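Local coordinates for cellulose biosynthesis protein BcsG (Salmonella typhimurium LT2, PDB 5OLT) that is required for cellulose biosynthesis and, in its extramembrane part, forms a zinc-binding domain of the alkaline phosphatase family, at residues Asn359-Gln364 / Tyr370-Gly375; Asp60-Asn65 / Asn196-Gly201; Thr46-Gln51 / Phe133-Lys138; Lys93-Gly98 / Val292-Lys297; Arg121-Ala126 / Leu157-Glu162. All coordinates share one frame; numbering follows the deposited sequence.

Interaction 1 (Asn359-Gln364 / Tyr370-Gly375)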
# COMPACT_ATOMS: atom_id res chain seq x y z
N ASN A 359 10.67 -9.23 -15.29
CA ASN A 359 12.01 -9.57 -15.73
C ASN A 359 13.13 -9.38 -14.73
O ASN A 359 14.28 -9.65 -15.02
CB ASN A 359 12.32 -8.72 -16.97
CG ASN A 359 11.48 -9.09 -18.18
OD1 ASN A 359 10.37 -8.56 -18.40
ND2 ASN A 359 12.04 -9.95 -19.02
N ALA A 360 12.80 -8.89 -13.54
CA ALA A 360 13.84 -8.47 -12.62
C ALA A 360 13.38 -8.65 -11.20
O ALA A 360 12.20 -8.42 -10.88
CB ALA A 360 14.17 -7.00 -12.85
N VAL A 361 14.32 -9.08 -10.35
CA VAL A 361 14.12 -9.12 -8.88
C VAL A 361 15.21 -8.27 -8.23
O VAL A 361 16.38 -8.32 -8.65
CB VAL A 361 14.21 -10.57 -8.33
CG1 VAL A 361 13.90 -10.59 -6.85
CG2 VAL A 361 13.25 -11.56 -9.04
N VAL A 362 14.80 -7.47 -7.24
CA VAL A 362 15.74 -6.68 -6.47
C VAL A 362 15.57 -7.11 -5.01
O VAL A 362 14.45 -7.19 -4.50
CB VAL A 362 15.47 -5.17 -6.61
CG1 VAL A 362 16.34 -4.37 -5.65
CG2 VAL A 362 15.76 -4.74 -8.04
N ILE A 363 16.70 -7.33 -4.34
CA ILE A 363 16.71 -7.65 -2.90
C ILE A 363 17.77 -6.82 -2.19
O ILE A 363 18.66 -6.25 -2.84
CB ILE A 363 16.97 -9.16 -2.61
CG1 ILE A 363 18.41 -9.56 -2.96
CG2 ILE A 363 15.93 -10.00 -3.39
CD1 ILE A 363 18.76 -11.03 -2.65
N GLN A 364 17.64 -6.75 -0.87
CA GLN A 364 18.71 -6.26 0.00
C GLN A 364 19.33 -7.47 0.67
O GLN A 364 18.62 -8.28 1.24
CB GLN A 364 18.16 -5.31 1.06
CG GLN A 364 17.60 -4.02 0.50
CD GLN A 364 18.66 -2.97 0.22
OE1 GLN A 364 19.82 -3.13 0.57
NE2 GLN A 364 18.24 -1.89 -0.39
N TYR A 370 20.93 -5.85 -4.54
CA TYR A 370 21.34 -6.68 -5.70
C TYR A 370 20.18 -6.83 -6.63
O TYR A 370 19.02 -6.82 -6.18
CB TYR A 370 21.74 -8.08 -5.23
CG TYR A 370 23.00 -8.10 -4.39
CD1 TYR A 370 22.94 -7.86 -3.02
CD2 TYR A 370 24.26 -8.33 -4.98
CE1 TYR A 370 24.09 -7.86 -2.23
CE2 TYR A 370 25.41 -8.33 -4.20
CZ TYR A 370 25.32 -8.12 -2.83
OH TYR A 370 26.44 -8.13 -2.05
N VAL A 371 20.48 -6.99 -7.92
CA VAL A 371 19.46 -7.22 -8.91
C VAL A 371 19.74 -8.51 -9.69
O VAL A 371 20.91 -8.79 -10.03
CB VAL A 371 19.29 -5.98 -9.86
CG1 VAL A 371 20.56 -5.61 -10.60
CG2 VAL A 371 18.14 -6.21 -10.84
N ARG A 372 18.68 -9.26 -9.99
CA ARG A 372 18.77 -10.45 -10.86
C ARG A 372 17.88 -10.24 -12.06
O ARG A 372 16.67 -10.00 -11.93
CB ARG A 372 18.29 -11.69 -10.12
CG ARG A 372 18.62 -12.95 -10.91
CD ARG A 372 18.19 -14.21 -10.19
NE ARG A 372 16.73 -14.31 -10.14
CZ ARG A 372 16.07 -15.19 -9.39
NH1 ARG A 372 16.76 -16.03 -8.57
NH2 ARG A 372 14.75 -15.23 -9.45
N LEU A 373 18.50 -10.27 -13.23
CA LEU A 373 17.77 -10.11 -14.49
C LEU A 373 17.44 -11.50 -15.03
O LEU A 373 18.34 -12.32 -15.26
CB LEU A 373 18.62 -9.26 -15.45
CG LEU A 373 19.06 -7.89 -14.88
CD1 LEU A 373 20.04 -7.20 -15.77
CD2 LEU A 373 17.84 -6.99 -14.59
N ASN A 374 16.14 -11.79 -15.16
CA ASN A 374 15.61 -12.98 -15.81
C ASN A 374 16.16 -14.26 -15.28
O ASN A 374 16.40 -15.20 -16.06
CB ASN A 374 15.81 -12.89 -17.35
CG ASN A 374 15.15 -11.65 -17.95
OD1 ASN A 374 13.93 -11.50 -17.86
ND2 ASN A 374 15.96 -10.75 -18.58
N GLY A 375 16.39 -14.33 -13.97
CA GLY A 375 16.82 -15.60 -13.39
C GLY A 375 18.31 -15.90 -13.54
O GLY A 375 18.75 -16.95 -13.08
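Strands 360-364 and 370-373 run antiparallel, their axes 4.7 Å apart with N-to-C directions at 162°, as the two arms of a tight beta hairpin. Two hydrogen-bonded pairs set the register. Val361 and Arg372 exchange two bonds, the shorter from Arg372 N to Val361 O (2.8 Å), and Ile363 and Tyr370 do the same. Between them, the non-hydrogen-bonded pair Val362 and Val371 brings the CG2 methyls to 4.0 Å, and Ala360 CB meets Leu373 CD2 at 4.1 Å on that same face. On the other face Arg372 lies alongside Val361, with NH2 4.0 Å from Val361 CG2; its CG is anti to the backbone N (chi1 -170°) and a bend at chi3 turns the guanidinium, whose NH1 bonds Asn31 of helix 27-42. Past the last strand pair, Asn374 N donates to Asn359 O over 2.8 Å, from above the carbonyl plane. The two Asn side chains point the same way with amide planes nearly perpendicular, and Asn359 ND2 reaches a lone pair of Asn374 OD1 at 2.7 Å. Backbone bonds thus hold the hairpin along its length, a single side-chain amide bond helps close the end away from the turn, and the Val361 and Ile363 face is applied to helix 27-42.

Interaction 2 (Asp60-Asn65 / Asn196-Gly201)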
# COMPACT_ATOMS: atom_id res chain seq x y z
N ASP A 60 -16.19 2.44 7.99
CA ASP A 60 -15.75 2.38 6.59
C ASP A 60 -14.23 2.32 6.49
O ASP A 60 -13.53 3.04 7.21
CB ASP A 60 -16.23 3.62 5.82
CG ASP A 60 -17.72 3.75 5.79
OD1 ASP A 60 -18.39 2.71 5.63
OD2 ASP A 60 -18.22 4.91 5.88
N LEU A 61 -13.74 1.42 5.64
CA LEU A 61 -12.31 1.35 5.27
C LEU A 61 -12.13 2.04 3.92
O LEU A 61 -12.88 1.76 2.97
CB LEU A 61 -11.83 -0.12 5.17
CG LEU A 61 -10.43 -0.28 4.57
CD1 LEU A 61 -9.37 0.25 5.52
CD2 LEU A 61 -10.10 -1.75 4.28
N LEU A 62 -11.17 2.96 3.84
CA LEU A 62 -10.89 3.63 2.54
C LEU A 62 -9.41 3.46 2.27
O LEU A 62 -8.58 3.93 3.06
CB LEU A 62 -11.26 5.11 2.66
CG LEU A 62 -10.86 6.00 1.49
CD1 LEU A 62 -11.47 5.54 0.18
CD2 LEU A 62 -11.24 7.44 1.80
N VAL A 63 -9.07 2.74 1.20
CA VAL A 63 -7.67 2.52 0.83
C VAL A 63 -7.35 3.44 -0.34
O VAL A 63 -8.01 3.37 -1.40
CB VAL A 63 -7.42 1.04 0.45
CG1 VAL A 63 -5.99 0.82 -0.04
CG2 VAL A 63 -7.73 0.14 1.62
N ILE A 64 -6.37 4.32 -0.15
CA ILE A 64 -6.01 5.35 -1.12
C ILE A 64 -4.67 4.92 -1.72
O ILE A 64 -3.62 5.00 -1.06
CB ILE A 64 -5.91 6.73 -0.40
CG1 ILE A 64 -7.28 7.12 0.18
CG2 ILE A 64 -5.37 7.79 -1.36
CD1 ILE A 64 -7.28 8.42 0.93
N ASN A 65 -4.70 4.42 -2.97
CA ASN A 65 -3.55 3.79 -3.61
C ASN A 65 -3.03 4.75 -4.68
O ASN A 65 -3.72 5.04 -5.65
CB ASN A 65 -4.03 2.45 -4.19
CG ASN A 65 -2.94 1.64 -4.82
OD1 ASN A 65 -1.83 1.47 -4.27
ND2 ASN A 65 -3.24 1.09 -5.99
N ASN A 196 -15.13 13.70 -1.95
CA ASN A 196 -16.38 14.28 -1.43
C ASN A 196 -17.61 13.53 -1.94
O ASN A 196 -18.60 13.36 -1.19
CB ASN A 196 -16.45 15.75 -1.75
CG ASN A 196 -15.69 16.58 -0.74
OD1 ASN A 196 -15.55 16.21 0.43
ND2 ASN A 196 -15.22 17.74 -1.17
N ARG A 197 -17.56 13.06 -3.18
CA ARG A 197 -18.64 12.24 -3.74
C ARG A 197 -18.74 10.93 -2.96
O ARG A 197 -19.82 10.47 -2.60
CB ARG A 197 -18.41 12.01 -5.24
CG ARG A 197 -19.42 11.01 -5.82
CD ARG A 197 -19.35 10.96 -7.33
NE ARG A 197 -19.80 12.23 -7.94
CZ ARG A 197 -19.92 12.44 -9.25
NH1 ARG A 197 -19.65 11.49 -10.12
NH2 ARG A 197 -20.35 13.64 -9.67
N TRP A 198 -17.59 10.31 -2.65
CA TRP A 198 -17.58 9.11 -1.84
C TRP A 198 -18.21 9.37 -0.46
O TRP A 198 -19.03 8.57 0.02
CB TRP A 198 -16.12 8.64 -1.70
CG TRP A 198 -15.92 7.50 -0.76
CD1 TRP A 198 -16.06 6.18 -1.06
CD2 TRP A 198 -15.60 7.57 0.62
NE1 TRP A 198 -15.85 5.42 0.05
CE2 TRP A 198 -15.56 6.24 1.11
CE3 TRP A 198 -15.33 8.62 1.51
CZ2 TRP A 198 -15.25 5.93 2.43
CZ3 TRP A 198 -15.04 8.32 2.83
CH2 TRP A 198 -15.02 6.98 3.28
N LEU A 199 -17.85 10.49 0.16
CA LEU A 199 -18.31 10.82 1.52
C LEU A 199 -19.83 11.05 1.56
O LEU A 199 -20.49 10.64 2.50
CB LEU A 199 -17.57 12.05 2.07
CG LEU A 199 -17.89 12.40 3.53
CD1 LEU A 199 -17.66 11.23 4.50
CD2 LEU A 199 -17.07 13.62 3.93
N THR A 200 -20.39 11.71 0.55
CA THR A 200 -21.86 11.89 0.49
C THR A 200 -22.54 10.51 0.36
O THR A 200 -23.52 10.21 1.05
CB THR A 200 -22.30 12.74 -0.72
OG1 THR A 200 -22.10 12.00 -1.92
CG2 THR A 200 -21.54 14.10 -0.79
N GLY A 201 -21.99 9.65 -0.52
CA GLY A 201 -22.57 8.30 -0.76
C GLY A 201 -22.62 7.46 0.51
O GLY A 201 -23.64 6.78 0.77
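The Asp60 carboxylate is gripped at both oxygens: OD2 forms a salt bridge with Arg257 and OD1 a hydrogen bond with Ser210. These bonds belong to the surroundings, since no hydrogen bond joins strand 60-65 to helix 196-201; what crosses is carbon packing against one indole. Asp60 CB comes within 4.2 Å of Trp198 CZ2. The Leu62 and Trp198 side chains meet from opposite directions, and Leu62 CD2 lies over one face of the six-membered ring, 4.1 Å from its centroid and 12° off the normal, a CH-pi contact displaced toward the rim. Leu62 CB adds a contact of 4.1 Å with Trp198 CZ2. In Trp198, CG is anti to the backbone N (chi1 174°), which carries the indole away from the helix toward the strand, and NE1 is bonded to Thr212 OG1, which should help to fix the rotation of the ring. The nearest CA atoms, those of Leu62 and Trp198, remain 9.7 Å apart, so the gap is bridged by the indole from the helix side and by Leu62, with Asp60 CB, from the strand side. This is helix-on-sheet packing of an alpha/beta fold: strand 60-66 lies between strands 210-216 and 259-265, helix 191-203 packs on the Leu62 face, and Phe248 of helix 234-255 touches the same Trp198.

Interaction 3 (Thr46-Gln51 / Phe133-Lys138)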
# COMPACT_ATOMS: atom_id res chain seq x y z
N THR A 46 -3.01 -13.42 7.11
CA THR A 46 -3.82 -12.80 8.15
C THR A 46 -5.02 -13.69 8.37
O THR A 46 -5.72 -14.06 7.45
CB THR A 46 -4.31 -11.44 7.67
OG1 THR A 46 -3.18 -10.72 7.21
CG2 THR A 46 -4.99 -10.70 8.80
N THR A 47 -5.30 -14.02 9.60
CA THR A 47 -6.57 -14.75 9.81
C THR A 47 -7.68 -13.79 10.21
O THR A 47 -7.58 -13.11 11.23
CB THR A 47 -6.42 -15.87 10.83
OG1 THR A 47 -5.46 -16.80 10.31
CG2 THR A 47 -7.73 -16.61 11.01
N PHE A 48 -8.69 -13.69 9.34
CA PHE A 48 -9.94 -12.99 9.66
C PHE A 48 -10.86 -13.86 10.51
O PHE A 48 -10.84 -15.09 10.39
CB PHE A 48 -10.62 -12.50 8.39
CG PHE A 48 -9.98 -11.27 7.82
CD1 PHE A 48 -8.79 -11.36 7.07
CD2 PHE A 48 -10.54 -10.01 8.05
CE1 PHE A 48 -8.19 -10.22 6.59
CE2 PHE A 48 -9.92 -8.86 7.59
CZ PHE A 48 -8.75 -8.96 6.82
N PRO A 49 -11.68 -13.23 11.37
CA PRO A 49 -12.66 -14.04 12.12
C PRO A 49 -13.70 -14.66 11.19
O PRO A 49 -13.96 -14.13 10.09
CB PRO A 49 -13.36 -13.01 13.01
CG PRO A 49 -13.13 -11.69 12.33
CD PRO A 49 -11.75 -11.80 11.72
N ALA A 50 -14.30 -15.77 11.65
CA ALA A 50 -15.36 -16.46 10.92
C ALA A 50 -16.59 -15.57 10.69
O ALA A 50 -17.18 -15.58 9.61
CB ALA A 50 -15.73 -17.74 11.67
N GLN A 51 -16.95 -14.78 11.69
CA GLN A 51 -18.03 -13.79 11.55
C GLN A 51 -17.72 -12.70 12.56
O GLN A 51 -16.90 -12.89 13.46
CB GLN A 51 -19.45 -14.39 11.75
CG GLN A 51 -19.77 -14.86 13.17
CD GLN A 51 -18.86 -15.99 13.64
OE1 GLN A 51 -18.75 -17.03 13.00
NE2 GLN A 51 -18.20 -15.77 14.77
N PHE A 133 -10.21 -7.46 0.24
CA PHE A 133 -11.58 -6.96 0.07
C PHE A 133 -12.60 -8.10 0.07
O PHE A 133 -13.75 -7.88 0.49
CB PHE A 133 -11.70 -6.04 -1.16
CG PHE A 133 -11.05 -4.71 -0.94
CD1 PHE A 133 -9.68 -4.54 -1.11
CD2 PHE A 133 -11.82 -3.62 -0.53
CE1 PHE A 133 -9.08 -3.30 -0.88
CE2 PHE A 133 -11.24 -2.37 -0.31
CZ PHE A 133 -9.87 -2.21 -0.47
N ASP A 134 -12.20 -9.30 -0.35
CA ASP A 134 -13.12 -10.45 -0.25
C ASP A 134 -13.31 -10.88 1.18
O ASP A 134 -14.42 -11.24 1.58
CB ASP A 134 -12.59 -11.60 -1.08
CG ASP A 134 -12.85 -11.42 -2.55
OD1 ASP A 134 -13.68 -10.54 -2.93
OD2 ASP A 134 -12.23 -12.16 -3.34
N ASN A 135 -12.23 -10.86 1.96
CA ASN A 135 -12.30 -11.15 3.38
C ASN A 135 -13.27 -10.17 4.04
O ASN A 135 -14.08 -10.57 4.88
CB ASN A 135 -10.91 -11.06 4.04
CG ASN A 135 -9.98 -12.18 3.58
OD1 ASN A 135 -10.43 -13.30 3.28
ND2 ASN A 135 -8.69 -11.90 3.51
N LEU A 136 -13.20 -8.89 3.65
CA LEU A 136 -14.13 -7.92 4.23
C LEU A 136 -15.55 -8.10 3.71
O LEU A 136 -16.52 -7.99 4.50
CB LEU A 136 -13.61 -6.51 3.95
CG LEU A 136 -12.30 -6.23 4.68
CD1 LEU A 136 -11.73 -4.93 4.13
CD2 LEU A 136 -12.48 -6.17 6.21
N ALA A 137 -15.70 -8.43 2.42
CA ALA A 137 -17.06 -8.64 1.86
C ALA A 137 -17.77 -9.76 2.60
O ALA A 137 -18.98 -9.65 2.89
CB ALA A 137 -17.01 -8.95 0.38
N LYS A 138 -17.03 -10.82 2.94
CA LYS A 138 -17.54 -11.98 3.67
C LYS A 138 -18.11 -11.59 5.03
O LYS A 138 -19.07 -12.20 5.52
CB LYS A 138 -16.42 -13.02 3.86
CG LYS A 138 -16.22 -13.94 2.66
CD LYS A 138 -14.88 -14.66 2.65
CE LYS A 138 -14.46 -15.20 4.01
NZ LYS A 138 -13.31 -16.14 3.88
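Phe48, in a segment without regular structure, faces Asn135 on helix 133-138 with their CA atoms 7.0 Å apart, the nearest pair of CA atoms between the two segments. The contact belongs to the outer layer of an alpha/beta fold, where a loop leading from helix 27-42 to strand 60-66 covers a helix that itself lies on the central sheet. It is made by one aromatic ring. The CB of Asn135 stands over the centre of the Phe48 ring, 3.8 Å from the centroid and 13° off the normal, as a CH-pi contact. From CB the amide leads off over the CD1 and CE1 side, its plane 33° from that of the ring. There ND2 donates a hydrogen bond to Glu129 O, which probably sets the rotation of the amide. In Phe48, CG lies beside the backbone N and anti to the carbonyl carbon (chi1 -77°), a setting that extends the ring toward the helix. Ser322 and Val326 of helix 318-328 also touch Phe48, so the ring joins two helices to the loop, and Leu136 continues inward to Ala211 of strand 210-216. At the CE2 corner, Leu136 CD2 meets Phe48 CE2 at 4.0 Å; on the amide side, Asn135 ND2 lies 3.5 Å from Phe48 CE1.

Interaction 4 (Lys93-Gly98 / Val292-Lys297)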
# COMPACT_ATOMS: atom_id res chain seq x y z
N LYS A 93 7.99 3.90 7.63
CA LYS A 93 9.23 4.47 7.12
C LYS A 93 10.03 3.54 6.21
O LYS A 93 10.86 3.98 5.47
CB LYS A 93 10.10 4.99 8.28
CG LYS A 93 9.46 6.11 9.11
CD LYS A 93 9.10 7.30 8.23
CE LYS A 93 8.51 8.46 9.04
NZ LYS A 93 9.55 9.07 9.91
N HIS A 94 9.72 2.24 6.28
CA HIS A 94 10.40 1.25 5.45
C HIS A 94 9.37 0.28 4.91
O HIS A 94 9.50 -0.95 5.07
CB HIS A 94 11.55 0.56 6.24
CG HIS A 94 12.66 1.50 6.54
ND1 HIS A 94 13.53 1.93 5.56
CD2 HIS A 94 12.99 2.15 7.67
CE1 HIS A 94 14.38 2.79 6.09
NE2 HIS A 94 14.06 2.96 7.36
N PHE A 95 8.36 0.82 4.23
CA PHE A 95 7.32 0.03 3.57
C PHE A 95 7.75 -0.20 2.13
O PHE A 95 8.00 0.76 1.40
CB PHE A 95 5.99 0.80 3.59
CG PHE A 95 4.83 -0.02 3.15
CD1 PHE A 95 4.57 -0.25 1.76
CD2 PHE A 95 4.00 -0.61 4.09
CE1 PHE A 95 3.49 -1.02 1.37
CE2 PHE A 95 2.90 -1.34 3.68
CZ PHE A 95 2.64 -1.56 2.34
N ASN A 96 7.83 -1.47 1.73
CA ASN A 96 8.27 -1.81 0.38
C ASN A 96 7.08 -2.16 -0.49
O ASN A 96 6.28 -3.01 -0.16
CB ASN A 96 9.22 -3.00 0.45
CG ASN A 96 9.87 -3.28 -0.88
OD1 ASN A 96 10.61 -2.41 -1.38
ND2 ASN A 96 9.61 -4.45 -1.46
N SER A 97 7.00 -1.51 -1.66
CA SER A 97 5.85 -1.73 -2.53
C SER A 97 5.93 -3.02 -3.36
O SER A 97 4.93 -3.44 -3.93
CB SER A 97 5.65 -0.55 -3.50
OG SER A 97 6.70 -0.53 -4.44
N GLY A 98 7.10 -3.65 -3.39
CA GLY A 98 7.23 -4.97 -4.03
C GLY A 98 7.38 -4.97 -5.54
O GLY A 98 7.54 -6.05 -6.10
N VAL A 292 8.04 3.36 -0.06
CA VAL A 292 6.94 4.30 -0.24
C VAL A 292 6.32 4.72 1.08
O VAL A 292 6.31 3.94 2.04
CB VAL A 292 5.87 3.72 -1.19
CG1 VAL A 292 6.44 3.40 -2.57
CG2 VAL A 292 5.18 2.46 -0.61
N PRO A 293 5.76 5.95 1.13
CA PRO A 293 5.13 6.43 2.38
C PRO A 293 3.73 5.90 2.58
O PRO A 293 2.76 6.44 2.05
CB PRO A 293 5.10 7.95 2.18
CG PRO A 293 5.02 8.16 0.69
CD PRO A 293 5.92 7.04 0.13
N ALA A 294 3.61 4.86 3.39
CA ALA A 294 2.31 4.32 3.72
C ALA A 294 1.90 4.81 5.10
O ALA A 294 2.71 4.89 6.03
CB ALA A 294 2.38 2.81 3.68
N GLY A 295 0.62 5.16 5.24
CA GLY A 295 0.12 5.70 6.50
C GLY A 295 -1.28 5.24 6.78
O GLY A 295 -2.05 4.88 5.86
N VAL A 296 -1.66 5.29 8.05
CA VAL A 296 -3.01 4.92 8.47
C VAL A 296 -3.51 6.02 9.39
O VAL A 296 -2.75 6.51 10.23
CB VAL A 296 -3.00 3.57 9.23
CG1 VAL A 296 -4.42 3.15 9.62
CG2 VAL A 296 -2.36 2.47 8.37
N LYS A 297 -4.76 6.39 9.20
CA LYS A 297 -5.41 7.36 10.10
C LYS A 297 -6.80 6.85 10.43
O LYS A 297 -7.53 6.41 9.54
CB LYS A 297 -5.53 8.74 9.42
CG LYS A 297 -5.95 9.88 10.35
CD LYS A 297 -5.77 11.24 9.67
CE LYS A 297 -6.33 12.36 10.54
NZ LYS A 297 -5.70 12.48 11.88
O HOH W 1 8.25 3.53 3.79
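Phe95 and Val292 are joined by one direct backbone bond, from Val292 N to Phe95 O at 3.0 Å, close to straight (163°). At the other backbone position of this pair a water sits between the strands. It accepts from Phe95 N (2.7 Å) and lies 2.6 Å from Val292 O, to which it can donate, though it has more acceptors in reach than protons; the strands are thus joined here partly through solvent. Side chains form the rest of the first shell. Phe95 has CG anti to the backbone N (chi1 -170°), which places its ring over Ala294: the CB of that residue lies 4.0 Å from the ring centroid, offset toward the rim, as a CH-pi contact. Val292 CG2 touches Phe95 CD1 at 3.7 Å, while its other methyl, CG1, meets Ser97 CB at 4.1 Å. In the second shell, Tyr318 and Phe92 each meet the Phe95 ring edge-to-face, and Ser97 OG is bonded to Thr99 O. Ser97 also touches zinc ligand His267; the Ser97 side chain is about 9 Å from the zinc ion. In the central mixed sheet, strand 291-299 runs between 259-265 and 90-96, with Val264 from the former and Ile321 of helix 318-328 packing on Phe95.

Interaction 5 (Arg121-Ala126 / Leu157-Glu162)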
# COMPACT_ATOMS: atom_id res chain seq x y z
N ARG A 121 3.42 -15.71 -9.74
CA ARG A 121 2.27 -16.13 -8.91
C ARG A 121 1.19 -15.03 -8.86
O ARG A 121 -0.02 -15.31 -8.68
CB ARG A 121 2.73 -16.53 -7.50
CG ARG A 121 3.15 -17.96 -7.19
CD ARG A 121 2.45 -18.48 -5.87
NE ARG A 121 3.00 -17.93 -4.59
CZ ARG A 121 2.31 -17.45 -3.53
NH1 ARG A 121 0.97 -17.45 -3.51
NH2 ARG A 121 2.98 -17.00 -2.44
N LEU A 122 1.58 -13.77 -9.06
CA LEU A 122 0.54 -12.69 -9.12
C LEU A 122 -0.50 -12.83 -10.18
O LEU A 122 -1.60 -12.27 -10.07
CB LEU A 122 1.14 -11.32 -9.42
CG LEU A 122 1.72 -10.56 -8.31
CD1 LEU A 122 2.17 -9.21 -8.86
CD2 LEU A 122 0.80 -10.43 -7.11
N TYR A 123 -0.11 -13.50 -11.28
CA TYR A 123 -0.95 -13.57 -12.45
C TYR A 123 -1.73 -14.89 -12.57
O TYR A 123 -2.33 -15.17 -13.61
CB TYR A 123 -0.15 -13.17 -13.71
CG TYR A 123 0.11 -11.70 -13.67
CD1 TYR A 123 -0.83 -10.79 -14.19
CD2 TYR A 123 1.27 -11.17 -13.07
CE1 TYR A 123 -0.63 -9.42 -14.10
CE2 TYR A 123 1.47 -9.81 -12.98
CZ TYR A 123 0.54 -8.94 -13.50
OH TYR A 123 0.74 -7.57 -13.43
N GLN A 124 -1.70 -15.67 -11.49
CA GLN A 124 -2.44 -16.90 -11.36
C GLN A 124 -3.40 -16.68 -10.20
O GLN A 124 -3.13 -15.85 -9.34
CB GLN A 124 -1.47 -18.06 -11.10
CG GLN A 124 -0.43 -18.21 -12.24
CD GLN A 124 0.85 -18.98 -11.93
OE1 GLN A 124 1.17 -19.32 -10.78
NE2 GLN A 124 1.62 -19.26 -12.99
N PRO A 125 -4.55 -17.38 -10.16
CA PRO A 125 -5.48 -17.21 -9.03
C PRO A 125 -4.78 -17.53 -7.72
O PRO A 125 -3.90 -18.42 -7.66
CB PRO A 125 -6.53 -18.26 -9.30
CG PRO A 125 -6.54 -18.39 -10.79
CD PRO A 125 -5.13 -18.18 -11.25
N ALA A 126 -5.10 -16.76 -6.69
CA ALA A 126 -4.64 -17.00 -5.36
C ALA A 126 -5.74 -17.68 -4.53
O ALA A 126 -6.89 -17.74 -4.93
CB ALA A 126 -4.20 -15.69 -4.70
N LEU A 157 -7.59 -1.28 -15.17
CA LEU A 157 -8.87 -1.70 -14.60
C LEU A 157 -9.11 -3.20 -14.82
O LEU A 157 -9.57 -3.89 -13.93
CB LEU A 157 -10.03 -0.87 -15.18
CG LEU A 157 -11.46 -1.19 -14.70
CD1 LEU A 157 -11.57 -1.10 -13.18
CD2 LEU A 157 -12.46 -0.25 -15.38
N LYS A 158 -8.77 -3.69 -16.01
CA LYS A 158 -8.90 -5.15 -16.25
C LYS A 158 -8.03 -5.97 -15.28
O LYS A 158 -8.50 -6.98 -14.76
CB LYS A 158 -8.59 -5.48 -17.71
CG LYS A 158 -9.70 -5.04 -18.66
CD LYS A 158 -9.33 -5.35 -20.11
CE LYS A 158 -10.44 -4.93 -21.06
NZ LYS A 158 -9.97 -4.97 -22.48
N GLU A 159 -6.79 -5.53 -15.00
CA GLU A 159 -5.93 -6.23 -14.04
C GLU A 159 -6.52 -6.20 -12.63
O GLU A 159 -6.53 -7.24 -11.93
CB GLU A 159 -4.49 -5.68 -14.04
CG GLU A 159 -3.76 -5.85 -15.38
CD GLU A 159 -2.25 -6.01 -15.23
OE1 GLU A 159 -1.74 -5.92 -14.11
OE2 GLU A 159 -1.57 -6.26 -16.25
N VAL A 160 -7.05 -5.05 -12.22
CA VAL A 160 -7.70 -4.94 -10.90
C VAL A 160 -8.87 -5.92 -10.77
O VAL A 160 -9.04 -6.54 -9.71
CB VAL A 160 -8.15 -3.46 -10.66
CG1 VAL A 160 -9.15 -3.33 -9.52
CG2 VAL A 160 -6.93 -2.58 -10.42
N ARG A 161 -9.69 -6.04 -11.84
CA ARG A 161 -10.82 -6.98 -11.84
C ARG A 161 -10.36 -8.45 -11.89
O ARG A 161 -10.78 -9.26 -11.04
CB ARG A 161 -11.76 -6.68 -13.01
CG ARG A 161 -12.41 -5.32 -12.93
CD ARG A 161 -13.75 -5.31 -13.64
NE ARG A 161 -14.53 -4.17 -13.18
CZ ARG A 161 -14.91 -3.15 -13.94
NH1 ARG A 161 -14.61 -3.10 -15.24
NH2 ARG A 161 -15.61 -2.16 -13.38
N GLU A 162 -9.48 -8.77 -12.84
CA GLU A 162 -9.15 -10.17 -13.15
C GLU A 162 -8.17 -10.80 -12.19
O GLU A 162 -8.33 -11.96 -11.79
CB GLU A 162 -8.63 -10.29 -14.58
CG GLU A 162 -9.68 -9.98 -15.65
CD GLU A 162 -9.17 -10.17 -17.08
OE1 GLU A 162 -7.96 -10.42 -17.30
OE2 GLU A 162 -10.01 -10.07 -18.00
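Tyr123 and Glu159 alone carry this contact, a small surface patch that buries 74 Å² in total. Its polar component is the approach of Tyr123 OH to Glu159 OE1, 3.1 Å apart. A hydrogen bond there is not settled, because the hydroxyl proton has another acceptor within reach, and Glu159 is modelled in two conformers, of which one is described here. Its van der Waals component lies at the ring edge: Glu159 CD sits near the plane of the tyrosine ring, 3.9 Å from Tyr123 CE1, and Glu159 OE1 is 3.7 Å from that same carbon. The carboxylate plane stands 80° from the ring plane, so the acid meets the rim upright and does not lie over a face. Glu159 is extended beyond CG and Tyr123 reaches out with its ring, so the two side chains together bridge segments whose nearest CA atoms, those of Tyr123 and Glu162, are 8.9 Å apart. The Glu159 side chain is about 5 Å from a bound citric acid, probably from the crystallisation liquor, and about 10 Å from the zinc ion. Around the pair, Ile107 of helix 102-110 touches both side chains, Pro104 touches Tyr123, and the His119 ring meets the Tyr123 ring; the contact therefore joins the 121-126 segment to helix 156-162, with helix 102-110 packed against both partners.

Overall arrangement
From the N terminus the chain passes 46-51, 60-65, 93-98 and 121-126 before any contact closes. Interaction 3 closes first, at 133-138, and crosses interactions 2, 4 and 5. Interaction 5 closes at 157-162, nested inside the loops of both interaction 2, which closes at 196-201, and interaction 4, which closes at 292-297; those two cross each other and reach the same central sheet. Interactions 2 and 3 touch: Leu61 CD2 meets Leu136 CD1 and Val63 CG2 meets Phe133 CZ. Helix 132-138 thus packs on the Leu61 and Val63 face of strand 60-65, and helix 191-203 on the other. Interaction 1, a local hairpin, follows in series, its centre about 36 Å from that of interaction 2.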